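Local atomic coordinates of LbpB B-lobe (Moraxella bovis, PDB entry 3UAQ), a protein that probably binds host lactoferrin at the bacterial surface as a lipoprotein, of which this is the N-lobe. Residues A[225-239]-A[250-262]. Sequence-based numbering, arbitrary orientation.
Sequences VFGQYAPRQGNHRAV and TGTLSTKQKAIAS
Ser-254 O takes the backbone N-H of Arg-237 (N to O 2.9 Å) and also the indole NE1 of Trp-177 from strand 170-184. Ser-254 N in turn donates to Arg-237 O, and Val-239 and Thr-252 repeat the reciprocal pairing two residues further along. Between these hydrogen-bonded pairs, Ala-238 CB packs against Leu-253 CD2 (3.8 Å). On the same face the His-236 ring lies beside Thr-255, both side chains pointing the same way, and its NE2 bonds Glu-223. Just past the last bridge, Lys-256 N gives a nearly straight bond to Asn-235 O (169° at the hydrogen). From there the Lys-256 chain, bent at chi3 (49°), runs across the Asn-235 side chain, and its NZ makes a long, weak ion pair with Glu-265. Farther out, Phe-226 N bonds Lys-258 O (3.2 Å). With CG anti to the backbone N (chi1 177°), the Phe-226 ring lies against 259-261: Ala-261 N sits over its centre, and Ile-260 CA makes a CH-pi contact with the same face. The whole is an antiparallel beta hairpin of strands 236-243 and 248-257 in the N-lobe barrel, with the loop before it (225-235) folded back along the end of the second strand.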
loop_
_atom_site.group_PDB
_atom_site.type_symbol
_atom_site.label_atom_id
_atom_site.label_comp_id
_atom_site.label_asym_id
_atom_site.label_seq_id
_atom_site.Cartn_x
_atom_site.Cartn_y
_atom_site.Cartn_z
ATOM N N VAL A 225 0.313 17.076 11.348
ATOM C CA VAL A 225 -1.046 17.560 11.213
ATOM C C VAL A 225 -1.849 16.878 12.307
ATOM O O VAL A 225 -1.468 15.809 12.794
ATOM C CB VAL A 225 -1.651 17.227 9.837
ATOM C CG1 VAL A 225 -2.881 18.092 9.582
ATOM C CG2 VAL A 225 -0.627 17.456 8.747
ATOM N N PHE A 226 -2.957 17.493 12.695
ATOM C CA PHE A 226 -3.709 17.022 13.850
ATOM C C PHE A 226 -4.413 15.680 13.658
ATOM O O PHE A 226 -5.020 15.423 12.618
ATOM C CB PHE A 226 -4.739 18.064 14.272
ATOM C CG PHE A 226 -5.597 17.613 15.411
ATOM C CD1 PHE A 226 -5.157 17.747 16.718
ATOM C CD2 PHE A 226 -6.831 17.022 15.178
ATOM C CE1 PHE A 226 -5.939 17.312 17.782
ATOM C CE2 PHE A 226 -7.623 16.586 16.237
ATOM C CZ PHE A 226 -7.173 16.732 17.541
ATOM N N GLY A 227 -4.355 14.837 14.685
ATOM C CA GLY A 227 -5.110 13.596 14.689
ATOM C C GLY A 227 -4.587 12.555 13.712
ATOM O O GLY A 227 -5.227 11.522 13.495
ATOM N N GLN A 228 -3.433 12.834 13.109
ATOM C CA GLN A 228 -2.701 11.831 12.352
ATOM C C GLN A 228 -1.491 11.441 13.180
ATOM O O GLN A 228 -0.910 12.280 13.869
ATOM C CB GLN A 228 -2.240 12.386 11.008
ATOM C CG GLN A 228 -3.329 12.989 10.138
ATOM C CD GLN A 228 -2.848 13.241 8.722
ATOM O OE1 GLN A 228 -2.255 12.363 8.095
ATOM N NE2 GLN A 228 -3.068 14.451 8.223
ATOM N N TYR A 229 -1.110 10.172 13.131
ATOM C CA TYR A 229 0.036 9.718 13.910
ATOM C C TYR A 229 1.138 9.201 13.005
ATOM O O TYR A 229 1.120 9.419 11.783
ATOM C CB TYR A 229 -0.371 8.597 14.876
ATOM C CG TYR A 229 -1.644 8.859 15.648
ATOM C CD1 TYR A 229 -1.617 9.491 16.887
ATOM C CD2 TYR A 229 -2.879 8.484 15.133
ATOM C CE1 TYR A 229 -2.786 9.738 17.591
ATOM C CE2 TYR A 229 -4.049 8.725 15.829
ATOM C CZ TYR A 229 -4.000 9.352 17.056
ATOM O OH TYR A 229 -5.169 9.590 17.747
ATOM N N ALA A 230 2.113 8.541 13.628
ATOM C CA ALA A 230 2.995 7.626 12.919
ATOM C C ALA A 230 3.681 8.304 11.745
ATOM O O ALA A 230 3.908 9.516 11.778
ATOM C CB ALA A 230 2.201 6.403 12.448
ATOM N N PRO A 231 4.056 7.509 10.724
ATOM C CA PRO A 231 4.331 8.081 9.403
ATOM C C PRO A 231 3.020 8.574 8.791
ATOM O O PRO A 231 2.073 7.792 8.636
ATOM C CB PRO A 231 4.880 6.883 8.602
ATOM C CG PRO A 231 4.480 5.668 9.384
ATOM C CD PRO A 231 4.507 6.109 10.808
ATOM N N ARG A 232 2.961 9.863 8.470
ATOM C CA ARG A 232 1.748 10.467 7.934
ATOM C C ARG A 232 1.797 10.571 6.407
ATOM O O ARG A 232 2.875 10.531 5.803
ATOM C CB ARG A 232 1.556 11.859 8.537
ATOM C CG ARG A 232 1.621 11.899 10.058
ATOM C CD ARG A 232 1.600 13.334 10.554
ATOM N NE ARG A 232 1.533 13.409 12.009
ATOM C CZ ARG A 232 2.592 13.326 12.805
ATOM N NH1 ARG A 232 3.798 13.156 12.281
ATOM N NH2 ARG A 232 2.447 13.402 14.123
ATOM N N GLN A 233 0.630 10.721 5.784
ATOM C CA GLN A 233 0.567 10.823 4.329
ATOM C C GLN A 233 -0.520 11.782 3.864
ATOM O O GLN A 233 -1.509 11.997 4.566
ATOM C CB GLN A 233 0.336 9.443 3.696
ATOM C CG GLN A 233 1.539 8.514 3.735
ATOM C CD GLN A 233 1.325 7.266 2.895
ATOM O OE1 GLN A 233 1.059 7.349 1.694
ATOM N NE2 GLN A 233 1.437 6.099 3.524
ATOM N N GLY A 234 -0.336 12.348 2.675
ATOM C CA GLY A 234 -1.362 13.174 2.061
ATOM C C GLY A 234 -1.408 14.596 2.587
ATOM O O GLY A 234 -2.384 15.311 2.352
ATOM N N ASN A 235 -0.364 15.010 3.297
ATOM C CA ASN A 235 -0.294 16.382 3.782
ATOM C C ASN A 235 0.636 17.248 2.931
ATOM O O ASN A 235 0.869 18.427 3.236
ATOM C CB ASN A 235 0.138 16.420 5.249
ATOM C CG ASN A 235 -0.639 15.451 6.112
ATOM O OD1 ASN A 235 -1.847 15.603 6.309
ATOM N ND2 ASN A 235 0.054 14.448 6.640
ATOM N N HIS A 236 1.160 16.659 1.859
ATOM C CA HIS A 236 2.057 17.385 0.970
ATOM C C HIS A 236 1.566 17.365 -0.474
ATOM O O HIS A 236 1.616 16.339 -1.161
ATOM C CB HIS A 236 3.485 16.857 1.116
ATOM C CG HIS A 236 3.978 16.891 2.527
ATOM N ND1 HIS A 236 3.693 15.895 3.437
ATOM C CD2 HIS A 236 4.686 17.827 3.204
ATOM C CE1 HIS A 236 4.228 16.202 4.605
ATOM N NE2 HIS A 236 4.836 17.370 4.492
ATOM N N ARG A 237 1.066 18.513 -0.917
ATOM C CA ARG A 237 0.377 18.598 -2.198
ATOM C C ARG A 237 1.304 19.062 -3.311
ATOM O O ARG A 237 2.141 19.944 -3.105
ATOM C CB ARG A 237 -0.821 19.545 -2.090
ATOM C CG ARG A 237 -1.586 19.724 -3.387
ATOM C CD ARG A 237 -2.882 20.488 -3.165
ATOM N NE ARG A 237 -3.989 19.883 -3.902
ATOM C CZ ARG A 237 -4.658 20.482 -4.882
ATOM N NH1 ARG A 237 -4.347 21.720 -5.243
ATOM N NH2 ARG A 237 -5.647 19.846 -5.497
ATOM N N ALA A 238 1.151 18.465 -4.491
ATOM C CA ALA A 238 1.928 18.873 -5.659
ATOM C C ALA A 238 0.978 19.229 -6.793
ATOM O O ALA A 238 0.001 18.523 -7.033
ATOM C CB ALA A 238 2.888 17.767 -6.086
ATOM N N VAL A 239 1.253 20.337 -7.473
ATOM C CA VAL A 239 0.460 20.728 -8.633
ATOM C C VAL A 239 1.381 21.133 -9.777
ATOM O O VAL A 239 2.397 21.791 -9.556
ATOM C CB VAL A 239 -0.521 21.874 -8.293
ATOM C CG1 VAL A 239 -0.410 23.008 -9.304
ATOM C CG2 VAL A 239 -1.948 21.344 -8.227
ATOM N N THR A 250 5.802 23.999 -15.080
ATOM C CA THR A 250 5.664 24.777 -13.848
ATOM C C THR A 250 4.897 24.024 -12.776
ATOM O O THR A 250 4.395 22.931 -13.012
ATOM C CB THR A 250 4.947 26.107 -14.090
ATOM O OG1 THR A 250 4.248 26.057 -15.337
ATOM C CG2 THR A 250 5.945 27.249 -14.118
ATOM N N GLY A 251 4.798 24.620 -11.594
ATOM C CA GLY A 251 4.035 24.007 -10.528
ATOM C C GLY A 251 4.401 24.456 -9.131
ATOM O O GLY A 251 5.363 25.199 -8.925
ATOM N N THR A 252 3.620 23.991 -8.162
ATOM C CA THR A 252 3.784 24.411 -6.782
ATOM C C THR A 252 3.609 23.232 -5.829
ATOM O O THR A 252 2.713 22.404 -6.008
ATOM C CB THR A 252 2.770 25.508 -6.434
ATOM O OG1 THR A 252 2.840 26.548 -7.421
ATOM C CG2 THR A 252 3.034 26.090 -5.042
ATOM N N LEU A 253 4.479 23.164 -4.824
ATOM C CA LEU A 253 4.377 22.153 -3.775
ATOM C C LEU A 253 4.049 22.851 -2.463
ATOM O O LEU A 253 4.765 23.760 -2.042
ATOM C CB LEU A 253 5.691 21.393 -3.623
ATOM C CG LEU A 253 6.505 21.195 -4.895
ATOM C CD1 LEU A 253 7.900 20.663 -4.570
ATOM C CD2 LEU A 253 5.775 20.272 -5.857
ATOM N N SER A 254 2.966 22.428 -1.823
ATOM C CA SER A 254 2.516 23.060 -0.590
ATOM C C SER A 254 2.339 22.026 0.509
ATOM O O SER A 254 2.376 20.821 0.256
ATOM C CB SER A 254 1.211 23.827 -0.819
ATOM O OG SER A 254 0.621 23.483 -2.064
ATOM N N THR A 255 2.157 22.505 1.732
ATOM C CA THR A 255 1.964 21.615 2.867
ATOM C C THR A 255 0.660 21.932 3.576
ATOM O O THR A 255 0.335 23.101 3.819
ATOM C CB THR A 255 3.114 21.724 3.877
ATOM O OG1 THR A 255 4.361 21.466 3.219
ATOM C CG2 THR A 255 2.920 20.720 5.020
ATOM N N LYS A 256 -0.090 20.882 3.893
ATOM C CA LYS A 256 -1.288 21.023 4.707
ATOM C C LYS A 256 -0.917 21.186 6.178
ATOM O O LYS A 256 -0.303 20.302 6.776
ATOM C CB LYS A 256 -2.212 19.810 4.537
ATOM C CG LYS A 256 -2.987 19.447 5.796
ATOM C CD LYS A 256 -4.172 18.531 5.499
ATOM C CE LYS A 256 -3.774 17.358 4.633
ATOM N NZ LYS A 256 -4.640 16.168 4.887
ATOM N N GLN A 257 -1.267 22.338 6.740
ATOM C CA GLN A 257 -1.247 22.560 8.174
ATOM C C GLN A 257 -2.678 22.507 8.697
ATOM O O GLN A 257 -3.613 22.970 8.035
ATOM C CB GLN A 257 -0.652 23.926 8.512
ATOM C CG GLN A 257 0.291 24.486 7.472
ATOM C CD GLN A 257 1.691 24.688 8.010
ATOM O OE1 GLN A 257 2.663 24.242 7.407
ATOM N NE2 GLN A 257 1.801 25.347 9.156
ATOM N N LYS A 258 -2.844 21.921 9.878
ATOM C CA LYS A 258 -4.101 21.970 10.610
ATOM C C LYS A 258 -3.749 21.725 12.068
ATOM O O LYS A 258 -3.277 20.645 12.432
ATOM C CB LYS A 258 -5.080 20.910 10.110
ATOM C CG LYS A 258 -6.266 20.674 11.046
ATOM C CD LYS A 258 -6.992 19.371 10.711
ATOM C CE LYS A 258 -8.101 19.061 11.713
ATOM N NZ LYS A 258 -9.299 19.939 11.581
ATOM N N ALA A 259 -3.958 22.740 12.900
ATOM C CA ALA A 259 -3.433 22.731 14.264
ATOM C C ALA A 259 -4.204 21.832 15.232
ATOM O O ALA A 259 -3.637 20.911 15.826
ATOM C CB ALA A 259 -3.361 24.140 14.805
ATOM N N ILE A 260 -5.486 22.130 15.421
ATOM C CA ILE A 260 -6.323 21.329 16.305
ATOM C C ILE A 260 -7.538 20.779 15.569
ATOM O O ILE A 260 -7.689 20.980 14.362
ATOM C CB ILE A 260 -6.782 22.138 17.523
ATOM C CG1 ILE A 260 -7.628 23.330 17.078
ATOM C CG2 ILE A 260 -5.576 22.593 18.338
ATOM C CD1 ILE A 260 -8.064 24.220 18.226
ATOM N N ALA A 261 -8.407 20.094 16.304
ATOM C CA ALA A 261 -9.584 19.468 15.712
ATOM C C ALA A 261 -10.483 20.470 14.977
ATOM O O ALA A 261 -10.927 20.210 13.859
ATOM C CB ALA A 261 -10.374 18.707 16.774
ATOM N N SER A 262 -10.748 21.612 15.603
ATOM C CA SER A 262 -11.627 22.614 15.009
ATOM C C SER A 262 -11.001 23.271 13.775
ATOM O O SER A 262 -11.709 23.758 12.891
ATOM C CB SER A 262 -11.985 23.676 16.052
ATOM O OG SER A 262 -11.309 23.417 17.272
#